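Local coordinates for uncharacterized protein (Bacteroides ovatus, PDB 4E6F) that is of unknown function but belongs to the DUF4468 family, whose domain adopts a TBP-like fold of antiparallel sheet and packed helices, at residues T72-G77 and Q98-C103; K29-P34 and C108-E113; D43-W48 and M164-A169. All blocks are in the same frame, centred on the assembly; numbering follows the deposited sequence.

Contact 1: T72-G77 and Q98-C103; sequences TIAGVG and QITVTC
Four main-chain hydrogen bonds join residues 72-77 to residues 98-103, two neighbouring strands that run antiparallel at 166°. They come in two reciprocal pairs. Ile73 and Val101 each give an N-H to the other's carbonyl; the bond from Val101 N to Ile73 O is the straighter, 2.8 Å long with 171° at the hydrogen and nearly in line with the C=O. Gly75 and Ile99 repeat the exchange, but Ile99 N reaches Gly75 O, 2.8 Å away, from above the carbonyl plane.

Weaker CA-H...O contacts fill in beside these bonds. The shortest brings Ala74 CA within 3.2 Å of Ile99 O, so that carbonyl serves both the N-H of Gly75 and the neighbouring CA.

The face carrying Thr72, Ala74, Val76, Gln98, Thr100 and Thr102 is mostly polar. Gln98, with CG anti to the backbone N (chi1 178°), rises from the sheet as an extended chain and leans over toward Thr100, so that its NE2 donates in the amide plane to Thr100 OG1 at 3.0 Å. Thr100 OG1 also bonds Glu113, and Gln98 OE1 takes a bond from Lys114. The small methyl of Ala74 lies beside this amide, with CB 3.9 Å from Gln98 NE2. Thr72 and Thr102, beta-branched residues well suited to extended chain, lie side by side and point the same way.

The apolar side-chain contacts between the two segments lie on the other face. There Ile73 CD1 touches Val101 CG1 at 4.2 Å and lies near Cys103 SG, while Tyr42, Met45, Thr46 and Met49 of helix 38-54 cover this side of the strands.

An amphipathic antiparallel hairpin results, largely polar on one face and helix-covered on the other, as expected of the curved sheet of a TBP-like fold.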
# COMPACT_ATOMS: atom_id res chain seq x y z
N THR A 72 -5.63 -10.64 14.06
CA THR A 72 -5.06 -9.36 13.63
C THR A 72 -3.54 -9.45 13.53
O THR A 72 -2.89 -10.08 14.37
CB THR A 72 -5.48 -8.17 14.52
OG1 THR A 72 -5.31 -8.48 15.90
CG2 THR A 72 -6.91 -7.69 14.24
N ILE A 73 -2.99 -8.83 12.48
CA ILE A 73 -1.55 -8.82 12.24
C ILE A 73 -1.16 -7.44 11.80
O ILE A 73 -1.86 -6.87 10.94
CB ILE A 73 -1.16 -9.84 11.14
CG1 ILE A 73 -1.83 -11.22 11.34
CG2 ILE A 73 0.37 -9.98 11.00
CD1 ILE A 73 -1.97 -11.97 10.00
N ALA A 74 -0.06 -6.90 12.31
CA ALA A 74 0.41 -5.63 11.78
C ALA A 74 1.91 -5.67 11.60
O ALA A 74 2.63 -6.22 12.43
CB ALA A 74 0.02 -4.47 12.67
N GLY A 75 2.36 -5.03 10.53
CA GLY A 75 3.79 -4.94 10.27
C GLY A 75 4.13 -3.55 9.81
O GLY A 75 3.24 -2.77 9.41
N VAL A 76 5.41 -3.21 9.88
CA VAL A 76 5.88 -1.93 9.38
C VAL A 76 6.86 -2.21 8.25
O VAL A 76 7.53 -3.23 8.24
CB VAL A 76 6.49 -1.02 10.46
CG1 VAL A 76 5.40 -0.68 11.50
CG2 VAL A 76 7.73 -1.65 11.12
N GLY A 77 6.89 -1.30 7.29
CA GLY A 77 7.78 -1.47 6.15
C GLY A 77 8.42 -0.17 5.73
O GLY A 77 7.91 0.93 5.99
N GLN A 98 2.51 1.15 7.39
CA GLN A 98 2.08 0.03 8.21
C GLN A 98 1.11 -0.80 7.40
O GLN A 98 0.28 -0.25 6.66
CB GLN A 98 1.41 0.54 9.50
CG GLN A 98 0.89 -0.59 10.39
CD GLN A 98 0.44 -0.11 11.75
OE1 GLN A 98 1.11 0.72 12.39
NE2 GLN A 98 -0.69 -0.66 12.22
N ILE A 99 1.26 -2.13 7.48
CA ILE A 99 0.31 -3.08 6.86
C ILE A 99 -0.51 -3.63 8.01
O ILE A 99 0.08 -4.17 8.95
CB ILE A 99 0.99 -4.24 6.10
CG1 ILE A 99 2.08 -3.74 5.15
CG2 ILE A 99 -0.09 -5.07 5.34
CD1 ILE A 99 2.92 -4.92 4.51
N THR A 100 -1.84 -3.55 7.93
CA THR A 100 -2.72 -4.06 8.98
C THR A 100 -3.65 -5.07 8.35
O THR A 100 -4.36 -4.73 7.40
CB THR A 100 -3.48 -2.92 9.63
OG1 THR A 100 -2.51 -2.03 10.21
CG2 THR A 100 -4.48 -3.41 10.71
N VAL A 101 -3.66 -6.29 8.88
CA VAL A 101 -4.48 -7.38 8.33
C VAL A 101 -5.43 -7.86 9.39
O VAL A 101 -5.01 -8.11 10.53
CB VAL A 101 -3.58 -8.54 7.81
CG1 VAL A 101 -4.43 -9.74 7.36
CG2 VAL A 101 -2.70 -8.06 6.68
N THR A 102 -6.73 -7.98 9.03
CA THR A 102 -7.78 -8.44 9.94
C THR A 102 -8.42 -9.69 9.30
O THR A 102 -8.97 -9.60 8.19
CB THR A 102 -8.81 -7.32 10.18
OG1 THR A 102 -8.13 -6.15 10.66
CG2 THR A 102 -9.89 -7.74 11.20
N CYS A 103 -8.30 -10.82 9.97
CA CYS A 103 -8.80 -12.12 9.50
C CYS A 103 -10.04 -12.50 10.27
O CYS A 103 -10.07 -12.43 11.50
CB CYS A 103 -7.73 -13.20 9.64
SG CYS A 103 -6.09 -12.74 8.99

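Contact 2: K29-P34 and C108-E113; sequences KEFQIP and CLVELE
Every backbone N-H and C=O of Lys29 and Phe31 is satisfied by residues 108-113. Lys29 N donates to Val110 O at 3.0 Å, and its carbonyl takes the N-H of Val110 almost along the C=O axis, with 170° at the hydrogen. Phe31 N gives the shortest of the four bonds, 2.7 Å to Cys108 O, and Phe31 O accepts from Cys108 N at 3.0 Å. Cys108 O also receives the CA-H of Glu30 and lies in plane at the edge of the Phe31 ring. Between them Glu30 and Leu109 form a non-hydrogen-bonded pair; the backbone of Leu109 bonds that of Thr102 on the next strand.

Side chains divide by face. Phe31, its CG anti to the carbonyl carbon (chi1 -62°), crosses Val110 obliquely, CE1 meeting CG2 at 3.7 Å, and helix 149-169 covers this side through Phe163 and Val166. Just past the strand, Ile33 sends CD1 to 3.8 Å from Cys108 CB, beside a residue compact enough to sit beneath helix 38-54. On the opposite face Leu109 CD1 rests at 3.7 Å against Glu30 CG; the aliphatic part of the glutamate packs while its exposed position suits the charged carboxylate.

Such regular alternation of hydrogen-bonded and non-hydrogen-bonded pairs, with one face under helices, is that of an antiparallel sheet backed by helices, in keeping with the TBP-like fold.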
# COMPACT_ATOMS: atom_id res chain seq x y z
N LYS A 29 -8.30 -3.38 0.88
CA LYS A 29 -8.90 -4.37 0.01
C LYS A 29 -9.40 -5.49 0.84
O LYS A 29 -8.71 -5.97 1.77
CB LYS A 29 -7.91 -4.88 -1.05
CG LYS A 29 -8.54 -5.78 -2.15
CD LYS A 29 -9.20 -4.98 -3.24
CE LYS A 29 -8.21 -4.44 -4.25
NZ LYS A 29 -8.85 -3.51 -5.21
N GLU A 30 -10.62 -5.93 0.52
CA GLU A 30 -11.21 -7.08 1.17
C GLU A 30 -11.04 -8.28 0.28
O GLU A 30 -11.11 -8.16 -0.97
CB GLU A 30 -12.71 -6.88 1.46
CG GLU A 30 -13.03 -5.88 2.56
CD GLU A 30 -14.50 -5.59 2.77
OE1 GLU A 30 -15.30 -5.85 1.84
OE2 GLU A 30 -14.85 -5.10 3.86
N PHE A 31 -10.84 -9.44 0.89
CA PHE A 31 -10.69 -10.69 0.15
C PHE A 31 -11.70 -11.67 0.67
O PHE A 31 -11.85 -11.81 1.90
CB PHE A 31 -9.26 -11.26 0.31
CG PHE A 31 -8.20 -10.33 -0.23
CD1 PHE A 31 -7.72 -9.27 0.53
CD2 PHE A 31 -7.73 -10.48 -1.54
CE1 PHE A 31 -6.80 -8.36 -0.00
CE2 PHE A 31 -6.78 -9.59 -2.06
CZ PHE A 31 -6.36 -8.53 -1.30
N GLN A 32 -12.42 -12.34 -0.26
CA GLN A 32 -13.36 -13.37 0.09
C GLN A 32 -12.73 -14.71 -0.17
O GLN A 32 -12.45 -15.03 -1.33
CB GLN A 32 -14.65 -13.24 -0.74
CG GLN A 32 -15.43 -11.96 -0.54
CD GLN A 32 -16.24 -12.04 0.75
OE1 GLN A 32 -17.02 -12.97 0.99
NE2 GLN A 32 -16.06 -11.05 1.59
N ILE A 33 -12.49 -15.48 0.91
CA ILE A 33 -11.90 -16.83 0.86
C ILE A 33 -12.87 -17.71 1.65
O ILE A 33 -12.57 -18.14 2.77
CB ILE A 33 -10.43 -16.83 1.40
CG1 ILE A 33 -9.68 -15.51 1.13
CG2 ILE A 33 -9.70 -17.95 0.76
CD1 ILE A 33 -9.55 -14.59 2.34
N PRO A 34 -14.11 -17.88 1.11
CA PRO A 34 -15.17 -18.50 1.91
C PRO A 34 -14.94 -19.88 2.47
O PRO A 34 -15.53 -20.20 3.51
CB PRO A 34 -16.38 -18.46 0.98
CG PRO A 34 -15.83 -18.33 -0.40
CD PRO A 34 -14.64 -17.42 -0.18
N CYS A 108 -10.77 -11.63 4.64
CA CYS A 108 -9.55 -10.95 5.07
C CYS A 108 -9.63 -9.51 4.64
O CYS A 108 -9.97 -9.23 3.49
CB CYS A 108 -8.32 -11.63 4.46
SG CYS A 108 -6.76 -10.99 5.08
N LEU A 109 -9.26 -8.59 5.54
CA LEU A 109 -9.17 -7.17 5.19
C LEU A 109 -7.70 -6.80 5.26
O LEU A 109 -7.06 -7.07 6.29
CB LEU A 109 -10.00 -6.27 6.13
CG LEU A 109 -9.86 -4.74 5.93
CD1 LEU A 109 -10.43 -4.30 4.59
CD2 LEU A 109 -10.53 -3.97 7.10
N VAL A 110 -7.16 -6.17 4.22
CA VAL A 110 -5.77 -5.72 4.21
C VAL A 110 -5.78 -4.19 4.09
O VAL A 110 -6.40 -3.66 3.16
CB VAL A 110 -4.91 -6.37 3.10
CG1 VAL A 110 -3.45 -5.87 3.16
CG2 VAL A 110 -4.95 -7.91 3.20
N GLU A 111 -5.13 -3.51 5.03
CA GLU A 111 -5.03 -2.07 5.01
C GLU A 111 -3.59 -1.61 4.94
O GLU A 111 -2.72 -2.19 5.61
CB GLU A 111 -5.68 -1.46 6.27
CG GLU A 111 -7.18 -1.71 6.32
CD GLU A 111 -7.83 -1.34 7.64
OE1 GLU A 111 -7.52 -1.98 8.67
OE2 GLU A 111 -8.65 -0.40 7.64
N LEU A 112 -3.35 -0.56 4.14
CA LEU A 112 -2.04 0.08 4.03
C LEU A 112 -2.22 1.49 4.56
O LEU A 112 -3.00 2.28 4.00
CB LEU A 112 -1.53 0.05 2.58
CG LEU A 112 -0.19 0.73 2.35
CD1 LEU A 112 0.95 -0.08 2.95
CD2 LEU A 112 0.06 0.96 0.86
N GLU A 113 -1.58 1.78 5.68
CA GLU A 113 -1.79 3.06 6.36
C GLU A 113 -0.52 3.65 6.95
O GLU A 113 0.56 3.08 6.80
CB GLU A 113 -2.83 2.85 7.47
CG GLU A 113 -2.47 1.76 8.48
CD GLU A 113 -3.46 1.59 9.61
OE1 GLU A 113 -4.23 2.53 9.88
OE2 GLU A 113 -3.49 0.49 10.20

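Contact 3: D43-W48 and M164-A169; sequences DTMTKW and MDVAVA
This is a helix-helix contact on the helix-covered side of the sheet, where residues 43-48 of helix 38-54 meet residues 164-169 at the C-terminal end of helix 149-169. The axes stay 10.5 Å apart and cross at 129°, so the side chains must bridge the gap. Trp48 does most of this. With CG anti to the backbone N (chi1 168°), the indole reaches across, and Val166 CG2 sits over one face, 3.6 Å from the centroid of the six-membered ring in a CH-pi contact. In the plane of the indole, NE1 gives Asp165 OD2 a nearly straight bond of 2.8 Å (167° at the hydrogen), although it meets the carboxylate from above its plane.

Selenomethionine Met45, bent at chi2 and chi3, folds its CE to 3.8 Å from Ala169 CB, whose small size permits close approach. Thr44 CG2 touches Ala169 O.

A leucine in place of Trp48 has neither the N-H that binds Asp165 nor the flat face under Val166, and would probably loosen the packing of the two helices. Asp165 OD1 forms a salt bridge with Arg176, so its carboxylate is held at both oxygens; both partners would probably favour its ionised form.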
# COMPACT_ATOMS: atom_id res chain seq x y z
N ASP A 43 -2.88 -17.86 9.29
CA ASP A 43 -1.59 -18.49 9.02
C ASP A 43 -1.08 -18.13 7.63
O ASP A 43 0.12 -17.96 7.46
CB ASP A 43 -1.66 -20.01 9.20
CG ASP A 43 -1.94 -20.44 10.63
OD1 ASP A 43 -1.63 -19.67 11.57
OD2 ASP A 43 -2.44 -21.56 10.82
N THR A 44 -1.98 -18.01 6.63
CA THR A 44 -1.55 -17.63 5.29
C THR A 44 -1.00 -16.21 5.28
O THR A 44 -0.00 -15.91 4.62
CB THR A 44 -2.73 -17.75 4.30
OG1 THR A 44 -3.21 -19.10 4.32
CG2 THR A 44 -2.36 -17.36 2.87
N MSE A 45 -1.69 -15.33 6.02
CA MSE A 45 -1.34 -13.90 6.07
C MSE A 45 -0.07 -13.64 6.90
O MSE A 45 0.71 -12.74 6.53
CB MSE A 45 -2.53 -13.09 6.56
CG MSE A 45 -3.62 -12.99 5.47
SE MSE A 45 -2.98 -11.87 3.94
CE MSE A 45 -2.35 -13.28 2.70
N THR A 46 0.18 -14.42 7.98
CA THR A 46 1.42 -14.20 8.74
C THR A 46 2.60 -14.60 7.85
O THR A 46 3.59 -13.84 7.79
CB THR A 46 1.45 -14.92 10.09
OG1 THR A 46 1.16 -16.29 9.91
CG2 THR A 46 0.50 -14.30 11.11
N LYS A 47 2.51 -15.75 7.13
CA LYS A 47 3.58 -16.19 6.24
C LYS A 47 3.77 -15.17 5.12
O LYS A 47 4.89 -14.79 4.80
CB LYS A 47 3.30 -17.59 5.68
CG LYS A 47 3.54 -18.71 6.68
N TRP A 48 2.67 -14.70 4.52
CA TRP A 48 2.78 -13.72 3.45
C TRP A 48 3.45 -12.43 3.94
O TRP A 48 4.41 -11.95 3.31
CB TRP A 48 1.41 -13.38 2.83
CG TRP A 48 1.48 -12.17 1.94
CD1 TRP A 48 2.03 -12.11 0.69
CD2 TRP A 48 1.18 -10.81 2.31
NE1 TRP A 48 2.07 -10.81 0.25
CE2 TRP A 48 1.55 -9.99 1.22
CE3 TRP A 48 0.59 -10.22 3.44
CZ2 TRP A 48 1.38 -8.60 1.24
CZ3 TRP A 48 0.42 -8.84 3.46
CH2 TRP A 48 0.84 -8.04 2.39
N MSE A 164 -2.52 -7.21 -5.10
CA MSE A 164 -2.32 -8.33 -6.02
C MSE A 164 -1.46 -9.43 -5.34
O MSE A 164 -1.78 -10.62 -5.46
CB MSE A 164 -1.64 -7.85 -7.33
CG MSE A 164 -1.28 -8.99 -8.30
SE MSE A 164 -2.79 -10.09 -8.92
CE MSE A 164 -3.80 -8.70 -9.85
N ASP A 165 -0.40 -9.01 -4.60
CA ASP A 165 0.46 -9.94 -3.90
C ASP A 165 -0.35 -10.79 -2.92
O ASP A 165 -0.13 -12.01 -2.83
CB ASP A 165 1.55 -9.17 -3.15
CG ASP A 165 2.87 -9.88 -3.19
OD1 ASP A 165 3.36 -10.16 -4.32
OD2 ASP A 165 3.39 -10.20 -2.12
N VAL A 166 -1.29 -10.15 -2.21
CA VAL A 166 -2.16 -10.86 -1.26
C VAL A 166 -3.06 -11.84 -2.02
O VAL A 166 -3.23 -12.99 -1.57
CB VAL A 166 -2.99 -9.87 -0.42
CG1 VAL A 166 -4.07 -10.61 0.39
CG2 VAL A 166 -2.10 -9.01 0.49
N ALA A 167 -3.68 -11.38 -3.13
CA ALA A 167 -4.58 -12.25 -3.91
C ALA A 167 -3.81 -13.51 -4.35
O ALA A 167 -4.35 -14.63 -4.27
CB ALA A 167 -5.11 -11.50 -5.13
N VAL A 168 -2.55 -13.34 -4.77
CA VAL A 168 -1.67 -14.45 -5.19
C VAL A 168 -1.39 -15.38 -3.98
O VAL A 168 -1.40 -16.61 -4.13
CB VAL A 168 -0.36 -13.93 -5.85
CG1 VAL A 168 0.63 -15.06 -6.13
CG2 VAL A 168 -0.67 -13.18 -7.14
N ALA A 169 -1.18 -14.79 -2.79
CA ALA A 169 -0.97 -15.61 -1.59
C ALA A 169 -2.21 -16.48 -1.30
O ALA A 169 -2.07 -17.57 -0.73
CB ALA A 169 -0.66 -14.73 -0.39

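How the contacts relate
Contacts 1 and 2 belong to one antiparallel sheet, their centres about 11 Å apart, and contact 3 lies across its apolar face, about 12 Å from contact 1 and 10 Å from contact 2. Strands 90-104 and 107-119, adjacent both in sequence and in the sheet, connect the first two. Along the chain, contact 1 is nested within the loops closed by contacts 2 and 3, whereas those two alternate: residues 29-34, 43-48, 108-113, then 164-169. Strand 24-32 thus leads into helix 38-54, and the late helix 149-169 returns to meet both. Met45 touches Val101 and Cys108, and Val166 touches Phe31, so sheet and helices share one apolar core.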